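Local coordinates for protein MATE family efflux transporter (Vibrio cholerae, PDB 6IDP) that probably exports drugs and other toxic compounds across the bacterial membrane, coupling their efflux to the inward movement of protons, at residues A[45-49]-A[125-130]; A[71-76]-A[152-157]; A[87-93]-A[215-221]; A[332-336]-A[349-354]; A[356-362]-A[414-419]. All coordinates share one frame; numbering follows the deposited sequence.

Contact 1: A[45-49]-A[125-130]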
# COMPACT_ATOMS: atom_id res chain seq x y z
N LEU A 45 16.40 23.68 1.83
CA LEU A 45 15.53 23.71 3.01
C LEU A 45 14.10 23.22 2.75
O LEU A 45 13.54 22.51 3.59
CB LEU A 45 15.50 25.11 3.61
CG LEU A 45 16.73 25.48 4.45
CD1 LEU A 45 16.56 26.85 5.09
CD2 LEU A 45 16.99 24.41 5.50
N PRO A 46 13.48 23.60 1.62
CA PRO A 46 12.16 23.02 1.36
C PRO A 46 12.20 21.50 1.16
O PRO A 46 11.36 20.79 1.71
CB PRO A 46 11.71 23.72 0.08
CG PRO A 46 12.44 25.02 0.09
CD PRO A 46 13.78 24.70 0.67
N LEU A 47 13.16 21.02 0.38
CA LEU A 47 13.30 19.59 0.14
C LEU A 47 13.67 18.84 1.42
O LEU A 47 13.23 17.71 1.63
CB LEU A 47 14.34 19.33 -0.95
CG LEU A 47 13.82 19.39 -2.38
CD1 LEU A 47 14.97 19.39 -3.38
CD2 LEU A 47 12.89 18.22 -2.65
N ALA A 48 14.48 19.47 2.26
CA ALA A 48 14.80 18.91 3.57
C ALA A 48 13.52 18.78 4.39
O ALA A 48 13.25 17.73 4.95
CB ALA A 48 15.83 19.76 4.29
N ALA A 49 12.75 19.86 4.43
CA ALA A 49 11.46 19.88 5.11
C ALA A 49 10.55 18.76 4.60
O ALA A 49 9.89 18.09 5.38
CB ALA A 49 10.79 21.23 4.91
N THR A 125 16.85 24.70 11.72
CA THR A 125 16.52 25.49 10.53
C THR A 125 15.24 25.02 9.84
O THR A 125 14.50 25.82 9.27
CB THR A 125 17.68 25.46 9.51
OG1 THR A 125 17.25 26.09 8.29
CG2 THR A 125 18.11 24.04 9.21
N VAL A 126 14.99 23.71 9.88
CA VAL A 126 13.83 23.11 9.23
C VAL A 126 12.52 23.52 9.93
O VAL A 126 11.47 23.64 9.29
CB VAL A 126 13.97 21.56 9.18
CG1 VAL A 126 12.66 20.86 9.51
CG2 VAL A 126 14.51 21.12 7.83
N PHE A 127 12.62 23.76 11.23
CA PHE A 127 11.47 24.06 12.08
C PHE A 127 10.64 25.25 11.58
O PHE A 127 9.41 25.25 11.69
CB PHE A 127 11.95 24.34 13.52
CG PHE A 127 12.44 23.11 14.25
CD1 PHE A 127 13.45 22.32 13.74
CD2 PHE A 127 11.89 22.76 15.48
CE1 PHE A 127 13.90 21.20 14.42
CE2 PHE A 127 12.34 21.65 16.17
CZ PHE A 127 13.35 20.86 15.63
N ALA A 128 11.32 26.25 11.03
CA ALA A 128 10.66 27.45 10.51
C ALA A 128 9.68 27.12 9.38
O ALA A 128 8.59 27.70 9.30
CB ALA A 128 11.69 28.45 10.03
N ILE A 129 10.07 26.19 8.52
CA ILE A 129 9.24 25.80 7.39
C ILE A 129 8.12 24.83 7.81
O ILE A 129 7.00 24.93 7.33
CB ILE A 129 10.08 25.15 6.27
CG1 ILE A 129 11.22 26.09 5.85
CG2 ILE A 129 9.22 24.79 5.07
CD1 ILE A 129 12.04 25.57 4.69
N ILE A 130 8.44 23.91 8.72
CA ILE A 130 7.48 22.92 9.19
C ILE A 130 6.31 23.57 9.94
O ILE A 130 5.18 23.08 9.89
CB ILE A 130 8.17 21.86 10.10
CG1 ILE A 130 8.37 20.55 9.33
CG2 ILE A 130 7.35 21.56 11.35
CD1 ILE A 130 9.12 20.71 8.03
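Leu45 sets its isobutyl end against the hydroxyl of Thr125, with CD2 3.3 Å and CD1 3.4 Å from Thr125 OG1. Both methyls of Leu45 face the one oxygen from the same side, and no hydrogen bond crosses between the segments. Thr125 OG1 stands opposite its own backbone N (chi1 172°), which turns the oxygen to these methyls. Ile129 meets the other end of the same leucine: Ile129 CD1 lies 3.7 Å from Leu45 CB and 3.6 Å from Leu45 O. Here the short helix 44-51 packs against the first turns of the long helix 124-156, within the all-helical bundle of a MATE transporter. The two segment axes come within 9.3 Å and run at 77°, close to perpendicular. One turn along the short helix, Ala49 CB touches two isoleucine branches, 3.9 Å from Ile129 CG2 and 3.6 Å from Ile130 CD1. Val126 CG2 meets Ala48 CB at 4.0 Å, and Ile130 also leans on Arg113 and Leu117 of helix 113-119.

Contact 2: A[71-76]-A[152-157]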
# COMPACT_ATOMS: atom_id res chain seq x y z
N THR A 71 -12.14 -2.45 6.94
CA THR A 71 -13.38 -2.05 6.30
C THR A 71 -13.80 -3.03 5.22
O THR A 71 -14.95 -3.46 5.17
CB THR A 71 -13.25 -0.65 5.69
OG1 THR A 71 -12.89 0.29 6.71
CG2 THR A 71 -14.56 -0.22 5.05
N THR A 72 -12.86 -3.39 4.35
CA THR A 72 -13.16 -4.27 3.23
C THR A 72 -13.54 -5.67 3.70
O THR A 72 -14.51 -6.25 3.22
CB THR A 72 -11.96 -4.36 2.26
OG1 THR A 72 -11.85 -3.13 1.52
CG2 THR A 72 -12.14 -5.50 1.29
N ALA A 73 -12.79 -6.20 4.65
CA ALA A 73 -13.02 -7.56 5.14
C ALA A 73 -14.35 -7.70 5.88
O ALA A 73 -15.09 -8.66 5.65
CB ALA A 73 -11.87 -7.98 6.05
N VAL A 74 -14.66 -6.76 6.76
CA VAL A 74 -15.85 -6.89 7.59
C VAL A 74 -17.13 -6.56 6.82
O VAL A 74 -18.13 -7.27 6.93
CB VAL A 74 -15.76 -6.00 8.84
CG1 VAL A 74 -17.03 -6.11 9.67
CG2 VAL A 74 -14.55 -6.40 9.68
N ILE A 75 -17.09 -5.50 6.02
CA ILE A 75 -18.27 -5.09 5.27
C ILE A 75 -18.63 -6.06 4.14
O ILE A 75 -19.80 -6.38 3.96
CB ILE A 75 -18.10 -3.67 4.70
CG1 ILE A 75 -18.04 -2.65 5.85
CG2 ILE A 75 -19.25 -3.32 3.76
CD1 ILE A 75 -18.11 -1.21 5.40
N SER A 76 -17.63 -6.53 3.39
CA SER A 76 -17.91 -7.44 2.28
C SER A 76 -18.48 -8.77 2.79
O SER A 76 -19.38 -9.34 2.17
CB SER A 76 -16.66 -7.68 1.42
OG SER A 76 -15.65 -8.35 2.14
N SER A 152 -12.57 2.56 0.15
CA SER A 152 -12.64 1.27 0.83
C SER A 152 -14.07 0.78 0.96
O SER A 152 -14.33 -0.42 0.88
CB SER A 152 -11.98 1.35 2.20
OG SER A 152 -10.61 1.70 2.08
N VAL A 153 -15.01 1.70 1.17
CA VAL A 153 -16.42 1.35 1.22
C VAL A 153 -16.92 0.91 -0.16
O VAL A 153 -17.66 -0.07 -0.27
CB VAL A 153 -17.27 2.52 1.75
CG1 VAL A 153 -18.76 2.22 1.61
CG2 VAL A 153 -16.92 2.82 3.20
N CYS A 154 -16.50 1.61 -1.21
CA CYS A 154 -16.82 1.22 -2.59
C CYS A 154 -16.34 -0.19 -2.89
O CYS A 154 -17.10 -1.02 -3.39
CB CYS A 154 -16.17 2.18 -3.60
SG CYS A 154 -16.83 3.85 -3.61
N ARG A 155 -15.07 -0.44 -2.59
CA ARG A 155 -14.44 -1.73 -2.82
C ARG A 155 -15.13 -2.81 -1.99
O ARG A 155 -15.39 -3.90 -2.49
CB ARG A 155 -12.94 -1.65 -2.50
CG ARG A 155 -12.14 -0.86 -3.52
CD ARG A 155 -10.69 -0.63 -3.08
NE ARG A 155 -10.13 -1.80 -2.41
CZ ARG A 155 -9.64 -1.79 -1.18
NH1 ARG A 155 -9.62 -0.67 -0.48
NH2 ARG A 155 -9.16 -2.91 -0.65
N ALA A 156 -15.44 -2.49 -0.74
CA ALA A 156 -16.15 -3.41 0.13
C ALA A 156 -17.49 -3.83 -0.47
O ALA A 156 -17.96 -4.94 -0.25
CB ALA A 156 -16.35 -2.80 1.51
N ASN A 157 -18.10 -2.92 -1.23
CA ASN A 157 -19.35 -3.20 -1.92
C ASN A 157 -19.13 -3.69 -3.35
O ASN A 157 -20.03 -3.62 -4.18
CB ASN A 157 -20.24 -1.96 -1.92
CG ASN A 157 -20.88 -1.70 -0.57
OD1 ASN A 157 -22.03 -2.07 -0.34
ND2 ASN A 157 -20.14 -1.06 0.33
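Ala156 and the 71-76 helix make the apolar part of this contact. The methyl is a knob in a hole formed by Thr71, Thr72, Ile75 and Ser76, and Ala156 CB lies 3.7 Å from Ile75 CG2. A small knob matches the close backbones: Thr72 CA and Ala156 CA are 4.4 Å apart. This knob-into-hole packing joins helix 54-80 to the end of helix 124-156 inside the MATE helical bundle, the segment axes inclined at 40° and 8.4 Å apart at closest approach. Weaker polar contacts flank the knob. Ser76 CA offers its hydrogen to Ala156 O at 3.6 Å, a bent CA-H...O contact. Thr72 OG1 lies over one face of the Arg155 guanidinium, 3.5 Å from Arg155 NH2, but the angle is too poor for a hydrogen bond; the arginine's NE donates to Met288 O on helix 281-299. No hydrogen bond crosses between the segments; those of Ser76 and Asn157 return to their own helix. Placed between its backbone N and carbonyl carbon (chi1 65°), Ser76 OG reaches Thr72 O at 2.6 Å, which also accepts from Ser76 N. Asn157 ND2 donates to Val153 O at 2.7 Å, nearly straight at 173°, while Asn157 N approaches from the opposite face.

Contact 3: A[87-93]-A[215-221]. With OLC ((2R)-2,3-dihydroxypropyl (9Z)-octadec-9-enoate), chain C.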
# COMPACT_ATOMS: atom_id res chain seq x y z
N ALA A 87 -24.34 -3.77 6.97
CA ALA A 87 -23.19 -3.45 6.13
C ALA A 87 -23.09 -1.95 5.85
O ALA A 87 -21.99 -1.38 5.87
CB ALA A 87 -23.25 -4.23 4.82
N LYS A 88 -24.22 -1.30 5.58
CA LYS A 88 -24.18 0.13 5.26
C LYS A 88 -24.10 0.99 6.52
O LYS A 88 -23.66 2.13 6.46
CB LYS A 88 -25.39 0.53 4.41
CG LYS A 88 -26.72 0.50 5.12
CD LYS A 88 -27.80 1.05 4.20
CE LYS A 88 -29.15 1.10 4.89
NZ LYS A 88 -30.18 1.75 4.04
N GLN A 89 -24.53 0.44 7.65
CA GLN A 89 -24.30 1.10 8.93
C GLN A 89 -22.81 1.09 9.25
O GLN A 89 -22.28 2.07 9.77
CB GLN A 89 -25.08 0.41 10.06
CG GLN A 89 -26.58 0.63 10.02
CD GLN A 89 -27.31 -0.23 11.03
OE1 GLN A 89 -26.90 -1.36 11.31
NE2 GLN A 89 -28.38 0.29 11.60
N LEU A 90 -22.15 -0.02 8.94
CA LEU A 90 -20.71 -0.13 9.12
C LEU A 90 -19.98 0.88 8.25
O LEU A 90 -18.96 1.43 8.66
CB LEU A 90 -20.23 -1.55 8.79
CG LEU A 90 -20.50 -2.66 9.80
CD1 LEU A 90 -19.98 -3.98 9.26
CD2 LEU A 90 -19.86 -2.33 11.14
N GLY A 91 -20.50 1.10 7.05
CA GLY A 91 -19.92 2.05 6.13
C GLY A 91 -19.90 3.45 6.72
O GLY A 91 -18.90 4.16 6.63
N GLY A 92 -21.02 3.83 7.34
CA GLY A 92 -21.10 5.09 8.04
C GLY A 92 -20.17 5.14 9.24
O GLY A 92 -19.54 6.17 9.49
N LEU A 93 -20.08 4.04 9.97
CA LEU A 93 -19.24 3.97 11.17
C LEU A 93 -17.76 4.15 10.83
O LEU A 93 -17.03 4.83 11.55
CB LEU A 93 -19.45 2.65 11.91
CG LEU A 93 -18.61 2.46 13.18
CD1 LEU A 93 -18.98 3.50 14.24
CD2 LEU A 93 -18.75 1.05 13.73
N GLN A 215 -26.60 3.80 -1.24
CA GLN A 215 -26.91 3.38 0.12
C GLN A 215 -25.83 2.46 0.69
O GLN A 215 -26.13 1.44 1.30
CB GLN A 215 -28.28 2.70 0.18
CG GLN A 215 -29.44 3.66 -0.04
CD GLN A 215 -30.78 2.96 -0.18
OE1 GLN A 215 -30.96 1.83 0.29
NE2 GLN A 215 -31.73 3.62 -0.83
N TRP A 216 -24.58 2.85 0.48
CA TRP A 216 -23.44 2.10 1.01
C TRP A 216 -23.02 2.65 2.37
O TRP A 216 -22.17 2.07 3.05
CB TRP A 216 -22.28 2.14 0.03
CG TRP A 216 -22.54 1.34 -1.21
CD1 TRP A 216 -23.56 0.45 -1.41
CD2 TRP A 216 -21.76 1.34 -2.42
NE1 TRP A 216 -23.47 -0.09 -2.67
CE2 TRP A 216 -22.38 0.44 -3.31
CE3 TRP A 216 -20.62 2.02 -2.83
CZ2 TRP A 216 -21.87 0.19 -4.58
CZ3 TRP A 216 -20.12 1.78 -4.10
CH2 TRP A 216 -20.75 0.87 -4.96
N THR A 217 -23.62 3.77 2.75
CA THR A 217 -23.42 4.35 4.08
C THR A 217 -24.76 4.72 4.69
O THR A 217 -25.68 5.15 3.99
CB THR A 217 -22.53 5.60 4.04
OG1 THR A 217 -23.04 6.52 3.07
CG2 THR A 217 -21.09 5.24 3.69
N SER A 218 -24.87 4.54 6.01
CA SER A 218 -26.06 4.97 6.73
C SER A 218 -25.67 5.57 8.07
O SER A 218 -24.71 5.14 8.70
CB SER A 218 -27.02 3.80 6.95
OG SER A 218 -28.08 4.19 7.80
N TYR A 219 -26.43 6.57 8.52
CA TYR A 219 -26.18 7.17 9.82
C TYR A 219 -27.38 6.99 10.74
O TYR A 219 -27.57 7.74 11.69
CB TYR A 219 -25.80 8.64 9.65
CG TYR A 219 -24.47 8.78 8.95
CD1 TYR A 219 -23.29 8.61 9.64
CD2 TYR A 219 -24.41 9.02 7.58
CE1 TYR A 219 -22.06 8.70 9.01
CE2 TYR A 219 -23.19 9.12 6.93
CZ TYR A 219 -22.02 8.96 7.65
OH TYR A 219 -20.81 9.06 7.01
N GLN A 220 -28.17 5.96 10.43
CA GLN A 220 -29.23 5.51 11.32
C GLN A 220 -28.72 4.30 12.11
O GLN A 220 -28.84 3.16 11.65
CB GLN A 220 -30.49 5.15 10.53
CG GLN A 220 -30.97 6.22 9.55
CD GLN A 220 -31.54 7.44 10.24
OE1 GLN A 220 -32.71 7.45 10.64
NE2 GLN A 220 -30.73 8.48 10.37
N TRP A 221 -28.16 4.55 13.29
CA TRP A 221 -27.51 3.51 14.09
C TRP A 221 -28.33 3.09 15.31
O TRP A 221 -27.77 2.66 16.31
CB TRP A 221 -26.13 3.98 14.56
CG TRP A 221 -25.18 4.34 13.46
CD1 TRP A 221 -25.34 4.10 12.12
CD2 TRP A 221 -23.92 5.01 13.60
NE1 TRP A 221 -24.26 4.58 11.43
CE2 TRP A 221 -23.38 5.14 12.31
CE3 TRP A 221 -23.20 5.51 14.69
CZ2 TRP A 221 -22.14 5.76 12.08
CZ3 TRP A 221 -21.98 6.12 14.46
CH2 TRP A 221 -21.46 6.23 13.16
C10 OLC C . -17.18 13.98 12.77
C9 OLC C . -18.45 13.54 12.83
C11 OLC C . -16.78 15.29 13.40
C8 OLC C . -19.51 14.34 13.54
C24 OLC C . -29.16 8.93 14.30
C12 OLC C . -15.53 15.80 12.74
C7 OLC C . -20.87 13.90 13.07
C13 OLC C . -14.44 14.76 12.83
C6 OLC C . -21.72 13.49 14.25
C14 OLC C . -13.24 15.21 12.02
C5 OLC C . -21.26 12.14 14.77
C4 OLC C . -21.80 11.04 13.88
C3 OLC C . -22.66 10.09 14.69
C2 OLC C . -24.11 10.52 14.62
C21 OLC C . -26.94 8.04 14.91
C1 OLC C . -24.99 9.30 14.45
C22 OLC C . -28.38 8.17 15.34
O19 OLC C . -24.56 8.30 13.90
O25 OLC C . -30.38 9.39 14.84
O23 OLC C . -28.93 6.88 15.49
O20 OLC C . -26.32 9.31 14.92
O HOH W 1 -21.24 -0.28 3.21
O HOH W 2 -30.10 -0.28 1.72
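Lys88 and Ser218 bring helix 84-111 and the irregular loop 215-221 together through backbone, Ser218 N giving Lys88 O a short but strongly bent, weak hydrogen bond (2.7 Å, 125°). The loop leaves helix 189-213 by a Schellman motif at Gln215, and two glycines let it lie close: Gly92 CA is 3.7 Å from Ser218 O. Gln89, its chain extended, carries the stronger cross-link, Gln89 NE2 to Gln220 O at 2.9 Å and in the carbonyl plane. Trp221 turns its indole against the helix, CZ2 3.4 Å from Leu93 N, and ties NE1 back to Ser218 O at 2.8 Å. Over one indole face lies O19 of a bound monoolein (chain C), while Trp221 N donates to that lipid's O23 at 3.3 Å. Lys88 runs beside Gln215, and one water bridges Lys88 NZ and Gln215 OE1. Main-chain carbonyls thus take most of the direct hydrogen bonds here, so the loop is held mainly through its backbone carbonyls, with Gln89 and Trp221 as side-chain donors.

Contact 4: A[332-336]-A[349-354]. With OLC ((2R)-2,3-dihydroxypropyl (9Z)-octadec-9-enoate), chain E.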
# COMPACT_ATOMS: atom_id res chain seq x y z
N ALA A 332 18.67 -6.18 -19.02
CA ALA A 332 19.14 -5.60 -17.76
C ALA A 332 20.19 -4.50 -17.95
O ALA A 332 20.12 -3.46 -17.30
CB ALA A 332 19.70 -6.68 -16.85
N THR A 333 21.16 -4.74 -18.84
CA THR A 333 22.23 -3.77 -19.04
C THR A 333 21.72 -2.44 -19.61
O THR A 333 21.96 -1.40 -19.01
CB THR A 333 23.35 -4.34 -19.94
OG1 THR A 333 23.92 -5.50 -19.32
CG2 THR A 333 24.45 -3.31 -20.17
N PRO A 334 21.00 -2.47 -20.76
CA PRO A 334 20.51 -1.16 -21.22
C PRO A 334 19.50 -0.52 -20.27
O PRO A 334 19.43 0.71 -20.23
CB PRO A 334 19.87 -1.49 -22.57
CG PRO A 334 19.55 -2.94 -22.52
CD PRO A 334 20.64 -3.55 -21.70
N LEU A 335 18.74 -1.32 -19.53
CA LEU A 335 17.81 -0.77 -18.55
C LEU A 335 18.55 -0.00 -17.46
O LEU A 335 18.22 1.14 -17.17
CB LEU A 335 16.95 -1.88 -17.94
CG LEU A 335 15.72 -2.28 -18.76
CD1 LEU A 335 15.07 -3.54 -18.19
CD2 LEU A 335 14.71 -1.14 -18.82
N ALA A 336 19.56 -0.64 -16.88
CA ALA A 336 20.36 -0.02 -15.82
C ALA A 336 21.00 1.28 -16.30
O ALA A 336 21.06 2.26 -15.56
CB ALA A 336 21.42 -0.99 -15.32
N LEU A 349 23.47 -1.91 -10.26
CA LEU A 349 22.05 -2.03 -10.59
C LEU A 349 21.82 -3.13 -11.62
O LEU A 349 20.84 -3.87 -11.54
CB LEU A 349 21.50 -0.69 -11.09
CG LEU A 349 20.04 -0.67 -11.55
CD1 LEU A 349 19.09 -1.10 -10.43
CD2 LEU A 349 19.68 0.72 -12.07
N ASN A 350 22.74 -3.24 -12.58
CA ASN A 350 22.70 -4.31 -13.58
C ASN A 350 22.66 -5.68 -12.91
O ASN A 350 21.93 -6.57 -13.35
CB ASN A 350 23.92 -4.20 -14.51
CG ASN A 350 23.78 -5.02 -15.78
OD1 ASN A 350 22.95 -5.93 -15.87
ND2 ASN A 350 24.59 -4.70 -16.78
N LEU A 351 23.44 -5.83 -11.84
CA LEU A 351 23.46 -7.07 -11.08
C LEU A 351 22.14 -7.32 -10.37
O LEU A 351 21.65 -8.45 -10.33
CB LEU A 351 24.61 -7.05 -10.07
CG LEU A 351 24.87 -8.38 -9.36
CD1 LEU A 351 25.23 -9.45 -10.38
CD2 LEU A 351 25.96 -8.23 -8.33
N HIS A 352 21.56 -6.27 -9.80
CA HIS A 352 20.30 -6.38 -9.10
C HIS A 352 19.20 -6.88 -10.03
O HIS A 352 18.38 -7.72 -9.65
CB HIS A 352 19.90 -5.03 -8.50
CG HIS A 352 18.52 -5.01 -7.91
ND1 HIS A 352 18.29 -5.22 -6.57
CD2 HIS A 352 17.31 -4.80 -8.48
CE1 HIS A 352 16.98 -5.14 -6.34
NE2 HIS A 352 16.37 -4.89 -7.48
N LEU A 353 19.20 -6.37 -11.26
CA LEU A 353 18.13 -6.64 -12.21
C LEU A 353 18.15 -8.06 -12.78
O LEU A 353 17.17 -8.49 -13.40
CB LEU A 353 18.20 -5.64 -13.37
CG LEU A 353 17.90 -4.19 -12.99
CD1 LEU A 353 17.93 -3.30 -14.23
CD2 LEU A 353 16.55 -4.09 -12.29
N VAL A 354 19.24 -8.79 -12.59
CA VAL A 354 19.33 -10.16 -13.08
C VAL A 354 19.19 -11.19 -11.96
O VAL A 354 19.05 -12.38 -12.22
CB VAL A 354 20.67 -10.43 -13.83
CG1 VAL A 354 20.82 -9.51 -15.02
CG2 VAL A 354 21.85 -10.30 -12.88
C8 OLC E . 25.76 -8.46 -19.10
C7 OLC E . 24.72 -9.53 -19.32
C6 OLC E . 24.80 -10.59 -18.23
C5 OLC E . 23.69 -11.60 -18.44
C4 OLC E . 23.01 -11.91 -17.12
C3 OLC E . 24.00 -12.57 -16.17
C2 OLC E . 23.23 -13.23 -15.05
C1 OLC E . 24.15 -14.16 -14.28
O HOH W 3 22.82 -7.64 -17.92
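Ala332 and Ala336 pack on Asn350, Leu349 and Leu353 in a buried helix-helix contact, with one polar link at its margin. It forms a splayed helical hairpin: helix 332-339 and the next helix, 343-355, run roughly antiparallel, their segment axes at 132° and 8.6 Å apart at closest approach. The two alanines, one turn apart, face the partner helix and allow its side chains near. Ala332 CB touches Val354 CG1 at 3.6 Å and Leu353 CB at 3.9 Å; Ala336 CB lies 4.0 Å from Leu349 CG. Leu353 then extends CD1 along helix 332-339, 3.8 Å from Ala332 O and close to Leu335 CB, while Phe275 of helix 263-279 and Thr328 of helix 303-330 also touch this leucine. Asn350 supplies the polar link. Its CG stands opposite the backbone N (chi1 -165°), which swings the amide across toward Thr333. Asn350 ND2 donates to Thr333 OG1 at 2.7 Å with an angle of 153° at the hydrogen, and the hydroxyl lies somewhat off the amide plane. The same hydroxyl is near the acyl chain of a bound monoolein (chain E), whose C4 also packs on Val354 CG1, so the polar pair lies next to lipid. A water completes a small ring: it is 2.8 Å from Thr333 OG1 and donates to Asn350 OD1 at 2.7 Å.

Contact 5: A[356-362]-A[414-419]. With OLC ((2R)-2,3-dihydroxypropyl (9Z)-octadec-9-enoate), chain F.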
# COMPACT_ATOMS: atom_id res chain seq x y z
N VAL A 356 17.37 -10.37 -8.51
CA VAL A 356 16.18 -10.21 -7.68
C VAL A 356 14.81 -10.41 -8.38
O VAL A 356 13.93 -11.05 -7.79
CB VAL A 356 16.18 -8.82 -7.00
CG1 VAL A 356 14.97 -8.65 -6.10
CG2 VAL A 356 17.46 -8.63 -6.20
N PRO A 357 14.62 -9.88 -9.60
CA PRO A 357 13.28 -9.95 -10.21
C PRO A 357 12.66 -11.35 -10.31
O PRO A 357 11.43 -11.46 -10.27
CB PRO A 357 13.51 -9.38 -11.61
CG PRO A 357 14.63 -8.43 -11.44
CD PRO A 357 15.54 -9.09 -10.45
N ILE A 358 13.48 -12.38 -10.44
CA ILE A 358 12.96 -13.74 -10.58
C ILE A 358 12.30 -14.21 -9.28
O ILE A 358 11.57 -15.19 -9.26
CB ILE A 358 14.08 -14.72 -11.00
CG1 ILE A 358 13.51 -16.09 -11.41
CG2 ILE A 358 15.11 -14.87 -9.89
CD1 ILE A 358 12.48 -16.01 -12.52
N SER A 359 12.56 -13.49 -8.20
CA SER A 359 12.00 -13.84 -6.90
C SER A 359 10.72 -13.06 -6.59
O SER A 359 10.08 -13.30 -5.56
CB SER A 359 13.02 -13.58 -5.78
OG SER A 359 13.15 -12.19 -5.53
N LEU A 360 10.35 -12.14 -7.47
CA LEU A 360 9.21 -11.26 -7.21
C LEU A 360 7.87 -11.98 -7.36
O LEU A 360 6.85 -11.52 -6.85
CB LEU A 360 9.26 -10.03 -8.13
CG LEU A 360 10.46 -9.10 -7.92
CD1 LEU A 360 10.34 -7.83 -8.75
CD2 LEU A 360 10.65 -8.76 -6.44
N GLY A 361 7.87 -13.12 -8.05
CA GLY A 361 6.68 -13.95 -8.13
C GLY A 361 6.36 -14.52 -6.76
O GLY A 361 5.22 -14.50 -6.31
N ALA A 362 7.39 -15.03 -6.10
CA ALA A 362 7.25 -15.59 -4.76
C ALA A 362 6.90 -14.51 -3.74
O ALA A 362 6.13 -14.75 -2.81
CB ALA A 362 8.53 -16.31 -4.36
N ALA A 414 18.42 -11.62 -0.97
CA ALA A 414 17.07 -11.13 -1.25
C ALA A 414 16.30 -12.14 -2.10
O ALA A 414 15.11 -12.34 -1.91
CB ALA A 414 17.13 -9.78 -1.96
N LEU A 415 17.01 -12.76 -3.03
CA LEU A 415 16.43 -13.80 -3.87
C LEU A 415 15.97 -15.00 -3.04
O LEU A 415 14.83 -15.44 -3.14
CB LEU A 415 17.44 -14.25 -4.93
CG LEU A 415 17.18 -15.59 -5.64
CD1 LEU A 415 15.90 -15.53 -6.45
CD2 LEU A 415 18.36 -15.95 -6.52
N VAL A 416 16.87 -15.51 -2.21
CA VAL A 416 16.57 -16.66 -1.37
C VAL A 416 15.47 -16.33 -0.37
O VAL A 416 14.53 -17.11 -0.19
CB VAL A 416 17.82 -17.15 -0.61
CG1 VAL A 416 17.45 -18.26 0.36
CG2 VAL A 416 18.87 -17.63 -1.60
N GLY A 417 15.58 -15.17 0.27
CA GLY A 417 14.61 -14.74 1.26
C GLY A 417 13.21 -14.63 0.70
O GLY A 417 12.25 -15.08 1.33
N ASN A 418 13.08 -14.02 -0.48
CA ASN A 418 11.77 -13.85 -1.10
C ASN A 418 11.11 -15.18 -1.45
O ASN A 418 9.92 -15.36 -1.24
CB ASN A 418 11.89 -12.98 -2.35
CG ASN A 418 12.09 -11.51 -2.03
OD1 ASN A 418 11.83 -11.07 -0.91
ND2 ASN A 418 12.56 -10.75 -3.01
N ILE A 419 11.90 -16.10 -1.99
CA ILE A 419 11.40 -17.40 -2.40
C ILE A 419 10.91 -18.21 -1.20
O ILE A 419 9.83 -18.80 -1.24
CB ILE A 419 12.48 -18.19 -3.15
CG1 ILE A 419 12.67 -17.60 -4.55
CG2 ILE A 419 12.10 -19.67 -3.25
CD1 ILE A 419 13.71 -18.32 -5.38
C18 OLC F . 7.90 -15.92 -10.86
C10 OLC F . 5.12 -20.32 -13.63
C9 OLC F . 3.78 -20.49 -13.69
C17 OLC F . 9.01 -16.92 -11.07
C11 OLC F . 5.94 -20.92 -12.50
C8 OLC F . 3.04 -21.28 -12.64
C16 OLC F . 8.86 -18.06 -10.09
C12 OLC F . 7.42 -20.70 -12.76
C15 OLC F . 9.88 -19.13 -10.40
C13 OLC F . 8.15 -20.56 -11.45
C14 OLC F . 9.48 -19.85 -11.67
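Asn418 brings the one side-chain amide of this contact to Ser359, whose OG lies in the amide plane, only 2° out of it. Asn418 ND2 donates to Ser359 OG at 3.0 Å and the bond is almost straight, 172° at the hydrogen. The other end of the amide, Asn418 OD1, accepts from Arg389 NH2, so both polar ends are used inside the protein. The bond joins two parts of the MATE helical bundle: the long helix 379-435 and the irregular turn before helix 360-375, where residues 356-358 turn like a helix but lack its bonding pattern. Ser359 OG sits between its backbone N and carbonyl carbon (chi1 74°), and from there it donates to Val356 O at 2.6 Å, in the carbonyl plane; Ser359 N shares the same acceptor. The hydroxyl therefore works as donor and acceptor at once, tying the turn to helix 379-435. Around this polar centre the packing is apolar. Leu415 CD1 touches Ser359 CB at 3.5 Å and Ile358 CG2 at 3.6 Å. Ile358 also borders a bound monoolein (chain F), whose C17 lies near its CD1. Further along, Ala362 CB rests 3.5 Å from Asn418 O and 3.6 Å from Ile419 CA.

Overall arrangement
Contacts 2, 4 and 5 are buried, whereas contacts 1 and 3 are only partly buried and include exposed residues; contact 4 is buried although it lies about as far from the centre of the chain as they do. Contacts 1 and 2 share helix 124-156 but sit on opposite sides of that centre, their own centres about 39 Å apart. Contacts 2 and 3 touch directly, Trp216 of the loop packing on Cys154 and Asn157, and contacts 4 and 5 meet where His352 O approaches Pro357 CD. Chemistry varies with place: contacts 1 and 2 have no hydrogen bond between their segments, contacts 4 and 5 each carry one asparagine-to-hydroxyl bond, and contact 3 is bonded mainly through main-chain carbonyls.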